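Side-chain contacts in glyceraldehyde-3-phosphate dehydrogenase (Sulfolobus solfataricus, PDB 1B7G), which catalyses the phosphorylating oxidation of D-glyceraldehyde 3-phosphate in glycolysis, using NADP, which it prefers, or NAD as the cofactor: residues C139-L144 with K195-V200; S120-Y125 with I148-K153; K27-A32 with I75-I80; V4-Y9 with K14-A19; D283-K288 with V292-A297. The protein carries 1 engineered substitution. All coordinates share one frame; numbering follows the deposited sequence.

How the interactions relate
Interactions 1 and 2 share helix 139-152: one uses its N-terminal turn, which carries the catalytic C139, the other its C-terminal end, and their centres are about 11 Å apart. V200 CG1 rests 4.0 Å from C123 CB where they meet. Interaction 5 reaches the same helix through Y296, whose OH lies 3.4 Å from L144 CD2. Interactions 3 and 4 form a separate pair in the parallel sheet of the nucleotide-binding part, joined between neighbouring strands by a probable hydrogen bond from A32 N to V6 O, 2.8 Å. Interactions 4 and 1 do not touch, their nearest atoms being about 9 Å apart, and interactions 3 and 5 are about 42 Å apart between centres.

Interaction 1: residues C139-L144 with K195-V200; sequences CNTTAL and KDVNSV. With SO4 (sulfate ion), chain C; SO4 (sulfate ion), chain H.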
# COMPACT_ATOMS: atom_id res chain seq x y z
N CYS A 139 3.64 16.14 11.54
CA CYS A 139 3.24 14.78 11.82
C CYS A 139 3.79 14.26 13.16
O CYS A 139 3.08 13.62 13.93
CB CYS A 139 3.81 13.87 10.68
SG CYS A 139 3.27 14.45 9.03
N ASN A 140 5.10 14.46 13.42
CA ASN A 140 5.62 13.91 14.69
C ASN A 140 5.24 14.80 15.85
O ASN A 140 5.05 14.29 16.95
CB ASN A 140 7.15 13.72 14.57
CG ASN A 140 7.45 12.47 13.74
OD1 ASN A 140 6.84 11.42 13.96
ND2 ASN A 140 8.35 12.56 12.80
N THR A 141 5.01 16.11 15.60
CA THR A 141 4.58 16.96 16.72
C THR A 141 3.17 16.53 17.14
O THR A 141 2.80 16.48 18.31
CB THR A 141 4.58 18.44 16.33
OG1 THR A 141 5.85 18.80 15.78
CG2 THR A 141 4.32 19.32 17.57
N THR A 142 2.34 16.26 16.11
CA THR A 142 0.98 15.78 16.38
C THR A 142 0.96 14.54 17.23
O THR A 142 0.14 14.40 18.15
CB THR A 142 0.20 15.54 15.08
OG1 THR A 142 0.07 16.76 14.34
CG2 THR A 142 -1.20 15.01 15.35
N ALA A 143 1.82 13.54 16.90
CA ALA A 143 1.79 12.29 17.63
C ALA A 143 2.22 12.53 19.09
O ALA A 143 1.61 11.96 19.98
CB ALA A 143 2.71 11.26 16.94
N LEU A 144 3.17 13.43 19.29
CA LEU A 144 3.59 13.73 20.68
C LEU A 144 2.45 14.42 21.46
O LEU A 144 2.18 14.09 22.60
CB LEU A 144 4.81 14.63 20.62
CG LEU A 144 6.21 14.04 20.38
CD1 LEU A 144 7.12 15.14 19.86
CD2 LEU A 144 6.78 13.45 21.67
N LYS A 195 9.89 22.79 20.56
CA LYS A 195 9.31 24.09 20.33
C LYS A 195 7.89 23.95 19.74
O LYS A 195 6.98 24.59 20.23
CB LYS A 195 10.17 24.90 19.38
CG LYS A 195 9.79 26.35 19.28
CD LYS A 195 10.56 27.11 18.19
CE LYS A 195 10.41 28.61 18.51
NZ LYS A 195 10.80 29.50 17.40
N ASP A 196 7.73 23.06 18.76
CA ASP A 196 6.40 22.88 18.16
C ASP A 196 5.41 22.36 19.17
O ASP A 196 4.30 22.92 19.18
CB ASP A 196 6.45 22.08 16.87
CG ASP A 196 7.24 22.81 15.79
OD1 ASP A 196 7.57 23.99 16.05
OD2 ASP A 196 7.63 22.24 14.77
N VAL A 197 5.76 21.44 20.05
CA VAL A 197 4.85 20.99 21.11
C VAL A 197 4.46 22.18 22.01
O VAL A 197 3.29 22.36 22.46
CB VAL A 197 5.49 19.87 21.90
CG1 VAL A 197 4.83 19.56 23.26
CG2 VAL A 197 5.56 18.53 21.16
N ASN A 198 5.47 23.00 22.35
CA ASN A 198 5.29 24.17 23.19
C ASN A 198 4.46 25.27 22.53
O ASN A 198 3.94 26.16 23.22
CB ASN A 198 6.68 24.76 23.53
CG ASN A 198 7.33 24.09 24.73
OD1 ASN A 198 8.56 24.06 24.78
ND2 ASN A 198 6.55 23.63 25.67
N SER A 199 4.27 25.25 21.22
CA SER A 199 3.39 26.21 20.55
C SER A 199 1.93 25.85 20.84
O SER A 199 1.02 26.62 20.58
CB SER A 199 3.59 26.09 19.03
OG SER A 199 2.95 24.92 18.52
N VAL A 200 1.72 24.68 21.40
CA VAL A 200 0.45 24.06 21.73
C VAL A 200 0.27 23.92 23.23
O VAL A 200 -0.69 24.41 23.81
CB VAL A 200 0.40 22.66 21.07
CG1 VAL A 200 -0.80 21.83 21.47
CG2 VAL A 200 0.43 22.82 19.54
S SO4 C . 8.34 16.08 11.50
O1 SO4 C . 8.76 16.35 10.13
O2 SO4 C . 9.39 15.14 12.17
O3 SO4 C . 7.06 15.42 11.70
O4 SO4 C . 8.36 17.40 12.17
S SO4 H . 9.13 28.86 14.45
O1 SO4 H . 9.12 30.25 15.08
O2 SO4 H . 9.71 28.98 13.07
O3 SO4 H . 7.77 28.29 14.42
O4 SO4 H . 10.04 28.02 15.31
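T141 and V197 meet methyl to methyl, T141 CG2 lying 3.9 Å from V197 CG2. The threonine turns this methyl anti to its backbone N and places OG1 (chi1 -53°) beside that N; both branches sit against D196 CB, OG1 at 3.5 Å, and CG2 also meets V197 N at 3.6 Å. The T141 and D196 side chains cross at about a right angle. L144 and V197 do likewise one turn further on, where L144 CD1 touches V197 CG2 at 4.0 Å; that single valine methyl thus bridges both residues. All four side chains are buried, and the two polar ones find their partners outside the pair: T141 OG1 bonds to S138 OG, and D196 OD2 to H192 ND1, which probably steadies that imidazole.

K195 points away from this seam. Its extended chain carries NZ to a sulfate, 2.7 Å from O4, which A112 N also holds. A second sulfate sits at the start of helix 139-152, where N140 N donates to its O3 at 2.8 Å (162°) and N140 ND2 to its O2 at 2.9 Å (168°). S138 OG, R166 NE and H193 NE2 complete the grip on it. This sulfate occupies the inorganic phosphate site of glyceraldehyde-3-phosphate dehydrogenase, beside C139, the probable nucleophile at the first turn of the helix.

Interaction 2: residues S120-Y125 with I148-K153; sequences SALCNY and ICTVNK
The L122 peptide meets the partner helix through its O, 3.7 Å from C149 CB, close to the disulfide between C123 and C149. A second flat group, the N124 carboxamide, turns back on its own segment: its OD1 accepts from S120 N, and its ND2 is bound by S118 O. The amide is therefore held at both ends, and with S120 O accepting from C123 N and N124 N it fixes the turn that presents C123.

The disulfide carries the contact. C123 SG and C149 SG are 2.0 Å apart, and chi3 of 114° makes the bridge right-handed and somewhat wider than a right angle. Each sulfur lies anti to its own carbonyl carbon, beside the backbone N, turning both sulfurs to one another; the two CA atoms are 5.8 Å apart. Beside the bridge, L122 CD2 rests 3.9 Å from T150 OG1. That hydroxyl is satisfied within its own helix by R146 O and meets L122 as a packing surface.

The covalent link ties the first, weakly bonded turn of helix 121-128 to the end of helix 139-152. The short segments run at 82° with their axes 9.5 Å apart. L122 also leans on M325 of helix 321-331 and on R146 of helix 139-152, while C123 packs against L145 and C149 against I201.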
# COMPACT_ATOMS: atom_id res chain seq x y z
N SER A 120 -3.75 21.07 17.52
CA SER A 120 -3.93 19.66 17.55
C SER A 120 -5.29 19.42 18.22
O SER A 120 -5.39 19.85 19.36
CB SER A 120 -2.81 18.91 18.30
OG SER A 120 -2.80 17.54 17.85
N ALA A 121 -6.22 18.74 17.58
CA ALA A 121 -7.59 18.63 18.06
C ALA A 121 -7.77 18.03 19.42
O ALA A 121 -8.64 18.45 20.18
CB ALA A 121 -8.52 17.90 17.07
N LEU A 122 -6.99 17.04 19.83
CA LEU A 122 -7.07 16.48 21.16
C LEU A 122 -6.54 17.45 22.21
O LEU A 122 -6.62 17.07 23.38
CB LEU A 122 -6.31 15.15 21.25
CG LEU A 122 -7.09 13.89 20.90
CD1 LEU A 122 -7.54 13.91 19.45
CD2 LEU A 122 -6.27 12.63 21.17
N CYS A 123 -5.96 18.60 21.88
CA CYS A 123 -5.45 19.46 22.90
C CYS A 123 -6.05 20.87 22.98
O CYS A 123 -6.25 21.29 24.11
CB CYS A 123 -3.91 19.70 22.82
SG CYS A 123 -2.96 18.16 22.80
N ASN A 124 -6.20 21.61 21.89
CA ASN A 124 -6.61 23.00 22.02
C ASN A 124 -7.56 23.49 20.94
O ASN A 124 -7.47 24.63 20.47
CB ASN A 124 -5.32 23.88 22.05
CG ASN A 124 -4.64 23.90 20.70
OD1 ASN A 124 -4.84 22.96 19.91
ND2 ASN A 124 -3.93 24.97 20.39
N TYR A 125 -8.51 22.65 20.57
CA TYR A 125 -9.53 23.08 19.59
C TYR A 125 -10.26 24.34 20.11
O TYR A 125 -10.35 25.33 19.40
CB TYR A 125 -10.52 21.95 19.41
CG TYR A 125 -11.69 22.19 18.49
CD1 TYR A 125 -12.84 22.91 18.90
CD2 TYR A 125 -11.68 21.68 17.22
CE1 TYR A 125 -13.89 23.08 18.01
CE2 TYR A 125 -12.73 21.82 16.34
CZ TYR A 125 -13.86 22.53 16.76
OH TYR A 125 -14.89 22.66 15.86
N ILE A 148 0.67 13.12 24.86
CA ILE A 148 0.79 13.96 26.06
C ILE A 148 -0.56 14.47 26.57
O ILE A 148 -0.88 14.34 27.76
CB ILE A 148 1.70 15.17 25.80
CG1 ILE A 148 3.14 14.85 25.42
CG2 ILE A 148 1.69 16.07 27.04
CD1 ILE A 148 3.89 16.04 24.83
N CYS A 149 -1.43 14.99 25.70
CA CYS A 149 -2.76 15.45 26.19
C CYS A 149 -3.63 14.32 26.66
O CYS A 149 -4.22 14.41 27.76
CB CYS A 149 -3.44 16.35 25.18
SG CYS A 149 -2.53 17.83 24.77
N THR A 150 -3.49 13.10 26.12
CA THR A 150 -4.18 11.95 26.66
C THR A 150 -3.61 11.47 28.00
O THR A 150 -4.41 11.18 28.91
CB THR A 150 -4.16 10.74 25.69
OG1 THR A 150 -4.72 11.19 24.44
CG2 THR A 150 -4.90 9.54 26.24
N VAL A 151 -2.29 11.35 28.15
CA VAL A 151 -1.69 10.85 29.39
C VAL A 151 -1.98 11.79 30.57
O VAL A 151 -2.14 11.35 31.71
CB VAL A 151 -0.19 10.59 29.27
CG1 VAL A 151 0.50 10.38 30.61
CG2 VAL A 151 0.06 9.30 28.41
N ASN A 152 -2.01 13.07 30.29
CA ASN A 152 -2.29 14.20 31.13
C ASN A 152 -3.61 14.06 31.85
O ASN A 152 -3.72 14.48 32.99
CB ASN A 152 -2.20 15.52 30.34
CG ASN A 152 -2.04 16.75 31.20
OD1 ASN A 152 -1.00 17.06 31.81
ND2 ASN A 152 -3.11 17.54 31.25
N LYS A 153 -4.57 13.31 31.31
CA LYS A 153 -5.80 13.00 32.01
C LYS A 153 -5.58 12.08 33.20
O LYS A 153 -6.41 12.01 34.13
CB LYS A 153 -6.77 12.33 31.05
CG LYS A 153 -7.24 13.22 29.91
CD LYS A 153 -8.32 12.51 29.07
CE LYS A 153 -8.54 13.26 27.76
NZ LYS A 153 -9.89 13.08 27.18

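Interaction 3: residues K27-A32 with I75-I80; sequences KLVGVA and IKTSDI
V29 meets T77 and S78 through its two methyls, which fork from a CB aimed at the end of helix 71-77. CG1, anti to the backbone N (chi1 165°), makes the closer contact: it touches T77 CG2 at 3.6 Å and T77 CB at 4.0 Å. CG2, on the other branch, lies looser, 4.3 Å from S78 CA. The valine therefore straddles the last helical residue and the first one to leave helical angles.

T77 turns its methyl to this seam and its hydroxyl back into the helix, where OG1 bonds to D73 O, so the surface offered to V29 is apolar. S78 holds the helix end: its OG donates to I75 O at 2.9 Å and its N reaches the same oxygen at 3.2 Å, both from one face of the carbonyl plane. The hydroxyl donor is tilted 24° out of that plane.

V29 and S78 are buried, while T77 is exposed. In the fold, strand 26-32 lies next to strand 2-7 in the parallel sheet, and V29 also packs on L74 of helix 71-77 and on N3. S78 rests on A5 of strand 2-7, at the turn that leads from the helix into strand 80-83.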
# COMPACT_ATOMS: atom_id res chain seq x y z
N LYS A 27 -17.78 20.81 1.23
CA LYS A 27 -17.71 20.38 -0.17
C LYS A 27 -16.34 20.82 -0.70
O LYS A 27 -15.92 21.95 -0.48
CB LYS A 27 -18.86 20.87 -1.02
CG LYS A 27 -18.76 22.15 -1.80
CD LYS A 27 -20.14 22.64 -2.22
CE LYS A 27 -20.07 23.68 -3.33
NZ LYS A 27 -21.38 24.37 -3.53
N LEU A 28 -15.70 19.90 -1.42
CA LEU A 28 -14.42 20.21 -2.03
C LEU A 28 -14.62 21.10 -3.26
O LEU A 28 -15.14 20.62 -4.27
CB LEU A 28 -13.68 18.94 -2.45
CG LEU A 28 -12.34 19.16 -3.18
CD1 LEU A 28 -11.28 19.77 -2.27
CD2 LEU A 28 -11.84 17.81 -3.71
N VAL A 29 -14.10 22.31 -3.23
CA VAL A 29 -14.23 23.23 -4.36
C VAL A 29 -13.27 22.84 -5.46
O VAL A 29 -13.56 22.92 -6.65
CB VAL A 29 -13.94 24.69 -3.92
CG1 VAL A 29 -13.70 25.59 -5.11
CG2 VAL A 29 -15.09 25.23 -3.07
N GLY A 30 -12.06 22.43 -5.06
CA GLY A 30 -11.06 22.09 -6.09
C GLY A 30 -9.68 22.05 -5.40
O GLY A 30 -9.60 22.31 -4.20
N VAL A 31 -8.66 21.65 -6.14
CA VAL A 31 -7.31 21.52 -5.58
C VAL A 31 -6.31 22.27 -6.46
O VAL A 31 -6.52 22.40 -7.67
CB VAL A 31 -6.86 20.06 -5.47
CG1 VAL A 31 -7.87 19.21 -4.72
CG2 VAL A 31 -6.60 19.40 -6.82
N ALA A 32 -5.21 22.72 -5.86
CA ALA A 32 -4.21 23.48 -6.61
C ALA A 32 -2.90 22.70 -6.73
O ALA A 32 -2.44 22.07 -5.76
CB ALA A 32 -4.03 24.83 -5.97
N ILE A 75 -8.98 30.23 -4.52
CA ILE A 75 -9.02 30.90 -3.24
C ILE A 75 -10.27 31.74 -3.08
O ILE A 75 -11.00 31.61 -2.09
CB ILE A 75 -7.73 31.76 -3.02
CG1 ILE A 75 -6.53 30.82 -2.95
CG2 ILE A 75 -7.89 32.51 -1.70
CD1 ILE A 75 -5.18 31.45 -3.23
N LYS A 76 -10.57 32.57 -4.09
CA LYS A 76 -11.75 33.42 -4.09
C LYS A 76 -13.04 32.63 -3.96
O LYS A 76 -13.95 33.00 -3.18
CB LYS A 76 -11.78 34.31 -5.35
CG LYS A 76 -10.90 35.53 -5.34
CD LYS A 76 -10.71 36.25 -6.66
CE LYS A 76 -9.41 35.92 -7.36
NZ LYS A 76 -9.18 36.68 -8.62
N THR A 77 -13.13 31.49 -4.62
CA THR A 77 -14.30 30.62 -4.56
C THR A 77 -14.50 29.89 -3.26
O THR A 77 -15.63 29.49 -2.90
CB THR A 77 -14.18 29.56 -5.69
OG1 THR A 77 -13.95 30.23 -6.91
CG2 THR A 77 -15.42 28.70 -5.81
N SER A 78 -13.43 29.64 -2.48
CA SER A 78 -13.66 28.88 -1.24
C SER A 78 -14.08 29.81 -0.13
O SER A 78 -14.00 31.05 -0.25
CB SER A 78 -12.32 28.17 -0.89
OG SER A 78 -11.34 29.18 -0.64
N ASP A 79 -14.63 29.26 0.92
CA ASP A 79 -14.85 29.87 2.20
C ASP A 79 -13.58 29.70 3.08
O ASP A 79 -13.47 30.40 4.10
CB ASP A 79 -15.99 29.13 2.92
CG ASP A 79 -17.31 29.29 2.17
OD1 ASP A 79 -17.56 30.39 1.64
OD2 ASP A 79 -18.10 28.33 2.13
N ILE A 80 -12.71 28.74 2.78
CA ILE A 80 -11.50 28.48 3.59
C ILE A 80 -10.52 27.61 2.81
O ILE A 80 -10.90 26.72 2.04
CB ILE A 80 -11.82 27.78 4.91
CG1 ILE A 80 -10.57 27.52 5.80
CG2 ILE A 80 -12.48 26.42 4.62
CD1 ILE A 80 -10.97 27.23 7.27

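Interaction 4: residues V4-Y9 with K14-A19; sequences VAVNGY and KRVADA
A CH-pi contact sets the Y9 ring against the start of helix 11-21. K14 CB lies over one ring face, 3.7 Å from the centroid and 18° off the normal, and K14 CA comes to 3.5 Å from Y9 CE1 over that same face. Y9 CG, anti to the backbone N (chi1 -163°), carries the ring there, and the two side chains cross at about a right angle.

Apolar contacts continue along the helix. A17 CB sits at the ring edge, 4.1 Å from Y9 CE1, and also 4.0 Å from V6 CG2, so this one methyl fills the angle between strand and ring. V6 CG2 also meets V16 CG1, more loosely, at 4.4 Å.

Water supplies the polar link. It accepts from Y9 OH and donates to K14 O at 2.8 Å and D18 OD1, linking the ring hydroxyl to the helix. D18 OD1 is further paired with R46, and K14 NZ leaves the contact for E39 and for E263 and D267 of the second subunit.

Strand 2-7, the turn at G8 and helix 11-21 open a beta-alpha-beta unit. G8 fits the first glycine of a GxGxxG turn, consistent with the Rossmann-type dinucleotide-binding fold.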
# COMPACT_ATOMS: atom_id res chain seq x y z
N VAL A 4 -14.52 24.21 0.63
CA VAL A 4 -13.10 24.11 0.97
C VAL A 4 -12.22 23.89 -0.25
O VAL A 4 -12.41 23.00 -1.07
CB VAL A 4 -12.79 22.94 1.94
CG1 VAL A 4 -11.36 23.04 2.47
CG2 VAL A 4 -13.77 22.85 3.07
N ALA A 5 -11.15 24.71 -0.30
CA ALA A 5 -10.10 24.56 -1.29
C ALA A 5 -8.88 23.81 -0.69
O ALA A 5 -8.61 24.01 0.48
CB ALA A 5 -9.66 25.97 -1.67
N VAL A 6 -8.13 23.05 -1.45
CA VAL A 6 -6.88 22.43 -1.06
C VAL A 6 -5.75 22.92 -1.96
O VAL A 6 -5.67 22.62 -3.14
CB VAL A 6 -6.85 20.89 -1.09
CG1 VAL A 6 -5.52 20.36 -0.60
CG2 VAL A 6 -7.99 20.32 -0.24
N ASN A 7 -4.83 23.66 -1.36
CA ASN A 7 -3.71 24.25 -2.11
C ASN A 7 -2.49 23.36 -1.94
O ASN A 7 -1.95 23.21 -0.85
CB ASN A 7 -3.52 25.69 -1.64
CG ASN A 7 -2.47 26.42 -2.48
OD1 ASN A 7 -1.98 25.86 -3.45
ND2 ASN A 7 -2.10 27.64 -2.08
N GLY A 8 -2.15 22.63 -3.00
CA GLY A 8 -1.07 21.67 -3.04
C GLY A 8 -1.54 20.22 -2.98
O GLY A 8 -1.59 19.62 -1.90
N TYR A 9 -1.83 19.58 -4.10
CA TYR A 9 -2.30 18.20 -4.17
C TYR A 9 -1.15 17.22 -4.10
O TYR A 9 -0.83 16.56 -5.11
CB TYR A 9 -3.07 18.03 -5.52
CG TYR A 9 -3.96 16.82 -5.59
CD1 TYR A 9 -5.16 16.81 -4.86
CD2 TYR A 9 -3.64 15.70 -6.33
CE1 TYR A 9 -6.01 15.71 -4.92
CE2 TYR A 9 -4.49 14.61 -6.38
CZ TYR A 9 -5.67 14.62 -5.68
OH TYR A 9 -6.49 13.51 -5.69
N LYS A 14 -3.74 15.44 -1.37
CA LYS A 14 -4.64 14.44 -1.96
C LYS A 14 -5.50 13.81 -0.88
O LYS A 14 -6.69 13.51 -1.09
CB LYS A 14 -3.89 13.45 -2.83
CG LYS A 14 -3.11 12.32 -2.14
CD LYS A 14 -2.25 11.63 -3.20
CE LYS A 14 -1.15 10.78 -2.60
NZ LYS A 14 -0.45 9.98 -3.65
N ARG A 15 -4.95 13.50 0.30
CA ARG A 15 -5.72 12.90 1.37
C ARG A 15 -6.60 13.95 2.07
O ARG A 15 -7.70 13.58 2.51
CB ARG A 15 -4.82 12.22 2.41
CG ARG A 15 -3.91 11.15 1.81
CD ARG A 15 -2.70 10.91 2.76
NE ARG A 15 -2.34 9.47 2.55
CZ ARG A 15 -1.45 9.11 1.62
NH1 ARG A 15 -0.87 10.04 0.88
NH2 ARG A 15 -1.11 7.84 1.47
N VAL A 16 -6.19 15.20 2.13
CA VAL A 16 -7.13 16.18 2.77
C VAL A 16 -8.31 16.42 1.83
O VAL A 16 -9.46 16.53 2.28
CB VAL A 16 -6.45 17.44 3.25
CG1 VAL A 16 -7.52 18.45 3.69
CG2 VAL A 16 -5.56 17.12 4.52
N ALA A 17 -8.04 16.37 0.52
CA ALA A 17 -9.15 16.51 -0.46
C ALA A 17 -10.13 15.37 -0.33
O ALA A 17 -11.34 15.64 -0.18
CB ALA A 17 -8.62 16.70 -1.86
N ASP A 18 -9.67 14.12 -0.24
CA ASP A 18 -10.54 12.99 -0.05
C ASP A 18 -11.32 13.04 1.27
O ASP A 18 -12.51 12.68 1.28
CB ASP A 18 -9.82 11.66 -0.18
CG ASP A 18 -9.50 11.25 -1.60
OD1 ASP A 18 -9.89 11.95 -2.56
OD2 ASP A 18 -8.85 10.21 -1.76
N ALA A 19 -10.69 13.50 2.36
CA ALA A 19 -11.43 13.60 3.63
C ALA A 19 -12.52 14.68 3.58
O ALA A 19 -13.57 14.50 4.21
CB ALA A 19 -10.51 13.88 4.82
O HOH W 1 -7.91 13.33 -3.59

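Interaction 5: residues D283-K288 with V292-A297; sequences DSIYVK and VMLMYA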
# COMPACT_ATOMS: atom_id res chain seq x y z
N ASP A 283 3.39 -3.61 24.73
CA ASP A 283 4.42 -4.21 25.57
C ASP A 283 5.48 -3.18 25.96
O ASP A 283 6.24 -3.48 26.89
CB ASP A 283 5.13 -5.35 24.80
CG ASP A 283 4.35 -6.63 24.77
OD1 ASP A 283 3.19 -6.67 25.24
OD2 ASP A 283 4.87 -7.65 24.27
N SER A 284 5.51 -2.03 25.29
CA SER A 284 6.44 -0.98 25.55
C SER A 284 6.05 -0.11 26.83
O SER A 284 6.92 0.58 27.33
CB SER A 284 6.69 -0.04 24.40
OG SER A 284 5.72 0.97 24.26
N ILE A 285 4.77 -0.07 27.11
CA ILE A 285 4.23 0.75 28.17
C ILE A 285 4.80 0.37 29.53
O ILE A 285 4.40 -0.58 30.19
CB ILE A 285 2.69 0.76 28.19
CG1 ILE A 285 2.16 1.33 26.85
CG2 ILE A 285 2.24 1.63 29.38
CD1 ILE A 285 0.62 1.12 26.74
N TYR A 286 5.71 1.23 29.98
CA TYR A 286 6.40 1.06 31.25
C TYR A 286 6.04 2.16 32.24
O TYR A 286 6.35 3.33 32.04
CB TYR A 286 7.89 1.02 30.96
CG TYR A 286 8.81 0.99 32.14
CD1 TYR A 286 9.03 2.11 32.94
CD2 TYR A 286 9.51 -0.17 32.45
CE1 TYR A 286 9.90 2.06 34.03
CE2 TYR A 286 10.38 -0.23 33.52
CZ TYR A 286 10.57 0.89 34.30
OH TYR A 286 11.44 0.79 35.36
N VAL A 287 5.35 1.79 33.32
CA VAL A 287 4.92 2.72 34.34
C VAL A 287 5.53 2.33 35.68
O VAL A 287 5.37 1.20 36.13
CB VAL A 287 3.38 2.73 34.46
CG1 VAL A 287 2.96 3.79 35.47
CG2 VAL A 287 2.72 2.92 33.10
N LYS A 288 6.30 3.25 36.23
CA LYS A 288 6.86 3.08 37.56
C LYS A 288 6.80 4.39 38.34
O LYS A 288 7.58 5.31 38.11
CB LYS A 288 8.29 2.55 37.59
CG LYS A 288 8.63 2.06 39.01
CD LYS A 288 10.09 1.64 39.14
CE LYS A 288 10.25 0.82 40.42
NZ LYS A 288 11.59 1.04 41.03
N VAL A 292 6.93 7.29 33.13
CA VAL A 292 6.31 6.47 32.10
C VAL A 292 7.28 6.41 30.89
O VAL A 292 7.78 7.43 30.42
CB VAL A 292 4.99 7.07 31.62
CG1 VAL A 292 4.45 6.25 30.44
CG2 VAL A 292 3.94 7.07 32.73
N MET A 293 7.46 5.21 30.38
CA MET A 293 8.25 5.05 29.15
C MET A 293 7.39 4.25 28.16
O MET A 293 6.56 3.51 28.62
CB MET A 293 9.59 4.39 29.40
CG MET A 293 10.72 5.35 29.74
SD MET A 293 12.28 4.54 30.21
CE MET A 293 11.83 3.89 31.79
N LEU A 294 7.48 4.55 26.88
CA LEU A 294 6.80 3.77 25.84
C LEU A 294 7.34 4.12 24.45
O LEU A 294 8.04 5.13 24.23
CB LEU A 294 5.27 3.91 25.92
CG LEU A 294 4.73 5.35 25.80
CD1 LEU A 294 4.51 5.73 24.35
CD2 LEU A 294 3.43 5.48 26.61
N MET A 295 6.98 3.34 23.44
CA MET A 295 7.40 3.69 22.07
C MET A 295 6.20 3.54 21.15
O MET A 295 5.27 2.75 21.43
CB MET A 295 8.54 2.72 21.62
CG MET A 295 8.01 1.30 21.63
SD MET A 295 9.10 0.14 20.86
CE MET A 295 10.43 -0.04 21.98
N TYR A 296 6.22 4.29 20.06
CA TYR A 296 5.08 4.22 19.13
C TYR A 296 5.53 4.50 17.71
O TYR A 296 6.59 5.14 17.46
CB TYR A 296 3.94 5.15 19.63
CG TYR A 296 4.28 6.59 19.86
CD1 TYR A 296 4.40 7.49 18.79
CD2 TYR A 296 4.45 7.10 21.13
CE1 TYR A 296 4.70 8.82 19.02
CE2 TYR A 296 4.73 8.44 21.37
CZ TYR A 296 4.88 9.29 20.31
OH TYR A 296 5.21 10.60 20.53
N ALA A 297 4.71 4.02 16.76
CA ALA A 297 4.93 4.34 15.36
C ALA A 297 4.03 5.47 14.90
O ALA A 297 2.91 5.66 15.44
CB ALA A 297 4.70 3.11 14.46
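Y286 and M293 exchange both main-chain bonds of an antiparallel hydrogen-bonded pair: Y286 N donates to M293 O at 2.8 Å (170°), and M293 N to Y286 O at 2.7 Å. The Y286 oxygen is also approached by the CA of V292 at 3.1 Å, a CA-H...O contact. Beyond this pair the regular ladder gives way: M295 N bonds to S284 OG, 2.8 Å and 165°, so a side chain replaces the usual carbonyl. That hydroxyl, set between its backbone N and carbonyl carbon (chi1 82°), also bonds to F281 O and is thus gripped twice. S284 O receives a CA-H...O contact from L294 CA. The serine is tightly packed, its CB only 3.3 Å from M295 CG.

Y286 and M293 lie side by side, pointing the same way, and M293 CE comes 3.5 Å from Y286 CE1; the sulfur completes an oblique Met-aromatic contact. I285 and L294 also lie side by side, CG1 of I285 4.1 Å from CB of L294.

The hairpin belongs to the mixed sheet of the catalytic part. Strand 219-227 pairs with strand 291-298 on its far side, I285 and V287 pack on helix 233-241, and Y296 reaches helix 139-152.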